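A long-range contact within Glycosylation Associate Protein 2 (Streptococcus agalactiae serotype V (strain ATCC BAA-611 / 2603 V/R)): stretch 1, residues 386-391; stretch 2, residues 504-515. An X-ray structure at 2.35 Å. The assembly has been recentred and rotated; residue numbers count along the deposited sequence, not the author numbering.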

# COMPACT_ATOMS: atom_id res chain seq x y z
N PRO B 386 -21.10 -7.22 -1.19
CA PRO B 386 -20.36 -8.04 -2.15
C PRO B 386 -21.02 -9.39 -2.37
O PRO B 386 -21.88 -9.85 -1.61
CB PRO B 386 -18.99 -8.20 -1.49
CG PRO B 386 -19.30 -8.17 -0.02
CD PRO B 386 -20.42 -7.17 0.12
N HIS B 387 -20.58 -10.06 -3.43
CA HIS B 387 -21.01 -11.42 -3.68
C HIS B 387 -20.55 -12.36 -2.58
O HIS B 387 -21.31 -13.23 -2.13
CB HIS B 387 -20.47 -11.90 -5.02
CG HIS B 387 -20.85 -13.31 -5.33
ND1 HIS B 387 -22.14 -13.67 -5.65
CD2 HIS B 387 -20.11 -14.45 -5.35
CE1 HIS B 387 -22.18 -14.98 -5.87
NE2 HIS B 387 -20.96 -15.47 -5.69
N ALA B 388 -19.31 -12.22 -2.13
CA ALA B 388 -18.74 -13.15 -1.18
C ALA B 388 -17.70 -12.46 -0.31
O ALA B 388 -17.03 -11.51 -0.74
CB ALA B 388 -18.11 -14.35 -1.90
N ILE B 389 -17.57 -12.95 0.92
CA ILE B 389 -16.57 -12.51 1.87
C ILE B 389 -15.88 -13.76 2.38
O ILE B 389 -16.50 -14.56 3.10
CB ILE B 389 -17.19 -11.70 3.02
CG1 ILE B 389 -17.67 -10.35 2.49
CG2 ILE B 389 -16.21 -11.55 4.17
CD1 ILE B 389 -18.40 -9.55 3.51
N ILE B 390 -14.63 -13.96 1.99
CA ILE B 390 -13.84 -15.11 2.41
C ILE B 390 -12.90 -14.63 3.50
O ILE B 390 -11.99 -13.83 3.24
CB ILE B 390 -13.05 -15.72 1.25
CG1 ILE B 390 -13.99 -16.12 0.11
CG2 ILE B 390 -12.22 -16.90 1.71
CD1 ILE B 390 -13.26 -16.59 -1.14
N ILE B 391 -13.09 -15.10 4.73
CA ILE B 391 -12.29 -14.62 5.84
C ILE B 391 -11.85 -15.79 6.71
O ILE B 391 -12.54 -16.81 6.81
CB ILE B 391 -13.07 -13.57 6.67
CG1 ILE B 391 -14.51 -14.03 6.88
CG2 ILE B 391 -13.06 -12.23 5.95
CD1 ILE B 391 -15.28 -13.18 7.90
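Stretch 2, residues 504-515: SQYRRMLSNDFG

I390 is the apolar centre of the contact. Its CA-to-CB bond points toward stretch 2; chi1 is m and chi2 is t, and the residue is buried. Stretch 2 continues a helix that is already running at S504 and lies nearly antiparallel to strand 388-391. The two N-to-C directions make an angle of 160°, and the axes approach to 9.8 Å. Rising residue numbers in the strand therefore meet falling numbers in the helix. H387 CA is 9.6 Å from D513 CA, A388 CA is 9.1 Å from M509 CA, and I390 CA is 7.4 Å from Q505 CA. Of these pairs, I390 and Q505 bring the backbones nearest.

The methyl CD1 of I390 sits over the face of the Y506 ring. I390 CD1 lies 3.7 Å from the Y506 ring centroid, 7° off the normal, a CH-pi contact. The CA-to-CB bond of Y506 points sideways, but the end of the side chain comes nearer. Beside this, I390 CD1 is 4.1 Å from the backbone Q505 O, and I390 CG2 is 4.2 Å from Q505 CB. The CA-to-CB bond of Q505 points toward the strand, but the end of the side chain leads away.

M509 follows one helical turn after Q505. M509 SD is 3.7 Å from A388 CB and 4.4 Å from I390 CD1, so the sulfur touches both inward-facing strand residues. I389, between them, points away, in the usual alternation of a strand.

Further out, H387 precedes the strand and has chi1 t. F514 turns its ring edge to the face of the imidazole. The H387 and F514 ring centroids are 5.2 Å apart and the planes meet at 79°; the closest atoms are H387 CD2 and F514 CZ, at 3.7 Å.

The polar edge is one hydrogen bond. H387 NE2 donates to D513 OD2 at 3.0 Å, almost linearly at 175°. The acceptor lies near the imidazole plane, while F514 lies over one face of the ring. G515 then leaves helical geometry with positive phi.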

# COMPACT_ATOMS: atom_id res chain seq x y z
N SER B 504 -8.14 -22.59 -1.26
CA SER B 504 -9.10 -23.57 -1.76
C SER B 504 -10.49 -22.98 -1.84
O SER B 504 -11.20 -23.16 -2.84
CB SER B 504 -9.10 -24.82 -0.86
OG SER B 504 -10.35 -25.49 -0.91
N GLN B 505 -10.91 -22.27 -0.79
CA GLN B 505 -12.21 -21.61 -0.83
C GLN B 505 -12.31 -20.63 -1.99
O GLN B 505 -13.38 -20.47 -2.58
CB GLN B 505 -12.46 -20.90 0.50
CG GLN B 505 -13.88 -21.01 0.98
CD GLN B 505 -14.33 -22.43 1.17
OE1 GLN B 505 -13.53 -23.32 1.48
NE2 GLN B 505 -15.63 -22.66 1.00
N TYR B 506 -11.19 -19.99 -2.34
CA TYR B 506 -11.19 -19.10 -3.50
C TYR B 506 -11.34 -19.88 -4.80
O TYR B 506 -12.18 -19.53 -5.64
CB TYR B 506 -9.89 -18.28 -3.52
CG TYR B 506 -10.07 -16.81 -3.18
CD1 TYR B 506 -10.70 -15.95 -4.07
CD2 TYR B 506 -9.59 -16.29 -1.98
CE1 TYR B 506 -10.86 -14.60 -3.76
CE2 TYR B 506 -9.75 -14.94 -1.67
CZ TYR B 506 -10.38 -14.10 -2.56
OH TYR B 506 -10.54 -12.76 -2.28
N ARG B 507 -10.53 -20.92 -5.00
CA ARG B 507 -10.51 -21.61 -6.29
C ARG B 507 -11.82 -22.33 -6.56
O ARG B 507 -12.34 -22.30 -7.68
CB ARG B 507 -9.33 -22.58 -6.37
CG ARG B 507 -8.12 -22.05 -7.14
CD ARG B 507 -8.49 -21.59 -8.56
NE ARG B 507 -7.30 -21.33 -9.38
CZ ARG B 507 -7.32 -20.77 -10.58
NH1 ARG B 507 -8.46 -20.39 -11.13
NH2 ARG B 507 -6.18 -20.58 -11.24
N ARG B 508 -12.38 -22.97 -5.53
CA ARG B 508 -13.66 -23.65 -5.68
C ARG B 508 -14.80 -22.66 -5.92
O ARG B 508 -15.81 -23.02 -6.54
CB ARG B 508 -13.96 -24.51 -4.46
CG ARG B 508 -14.87 -23.83 -3.44
CD ARG B 508 -15.52 -24.84 -2.50
NE ARG B 508 -16.77 -24.32 -1.93
CZ ARG B 508 -17.97 -24.81 -2.22
NH1 ARG B 508 -18.09 -25.82 -3.07
NH2 ARG B 508 -19.06 -24.28 -1.67
N MET B 509 -14.66 -21.42 -5.48
CA MET B 509 -15.72 -20.46 -5.71
C MET B 509 -15.60 -19.78 -7.07
O MET B 509 -16.62 -19.49 -7.71
CB MET B 509 -15.73 -19.42 -4.60
CG MET B 509 -16.96 -18.55 -4.65
SD MET B 509 -16.54 -16.93 -4.04
CE MET B 509 -15.83 -16.28 -5.55
N LEU B 510 -14.38 -19.49 -7.52
CA LEU B 510 -14.20 -19.00 -8.88
C LEU B 510 -14.78 -19.99 -9.90
O LEU B 510 -15.31 -19.57 -10.93
CB LEU B 510 -12.71 -18.75 -9.16
CG LEU B 510 -11.97 -17.68 -8.34
CD1 LEU B 510 -10.50 -17.69 -8.68
CD2 LEU B 510 -12.54 -16.29 -8.55
N SER B 511 -14.72 -21.29 -9.60
CA SER B 511 -15.29 -22.28 -10.50
C SER B 511 -16.81 -22.29 -10.43
O SER B 511 -17.49 -22.21 -11.46
CB SER B 511 -14.74 -23.66 -10.18
OG SER B 511 -15.11 -24.57 -11.21
N ASN B 512 -17.36 -22.37 -9.21
CA ASN B 512 -18.79 -22.54 -9.04
C ASN B 512 -19.58 -21.34 -9.56
O ASN B 512 -20.64 -21.51 -10.18
CB ASN B 512 -19.12 -22.77 -7.57
CG ASN B 512 -18.68 -24.12 -7.07
OD1 ASN B 512 -18.34 -25.01 -7.85
ND2 ASN B 512 -18.66 -24.29 -5.76
N ASP B 513 -19.10 -20.12 -9.31
CA ASP B 513 -19.92 -18.93 -9.49
C ASP B 513 -19.50 -18.04 -10.64
O ASP B 513 -20.23 -17.11 -10.98
CB ASP B 513 -19.95 -18.09 -8.20
CG ASP B 513 -20.29 -18.91 -6.95
OD1 ASP B 513 -20.65 -20.09 -7.08
OD2 ASP B 513 -20.18 -18.36 -5.82
N PHE B 514 -18.34 -18.29 -11.26
CA PHE B 514 -17.88 -17.42 -12.34
C PHE B 514 -17.26 -18.20 -13.49
O PHE B 514 -16.75 -17.58 -14.44
CB PHE B 514 -16.88 -16.38 -11.77
CG PHE B 514 -17.50 -15.50 -10.71
CD1 PHE B 514 -18.23 -14.38 -11.07
CD2 PHE B 514 -17.39 -15.83 -9.37
CE1 PHE B 514 -18.83 -13.59 -10.10
CE2 PHE B 514 -17.99 -15.04 -8.40
CZ PHE B 514 -18.70 -13.93 -8.76
N GLY B 515 -17.33 -19.52 -13.46
CA GLY B 515 -16.91 -20.33 -14.59
C GLY B 515 -15.42 -20.51 -14.71
O GLY B 515 -14.95 -21.00 -15.74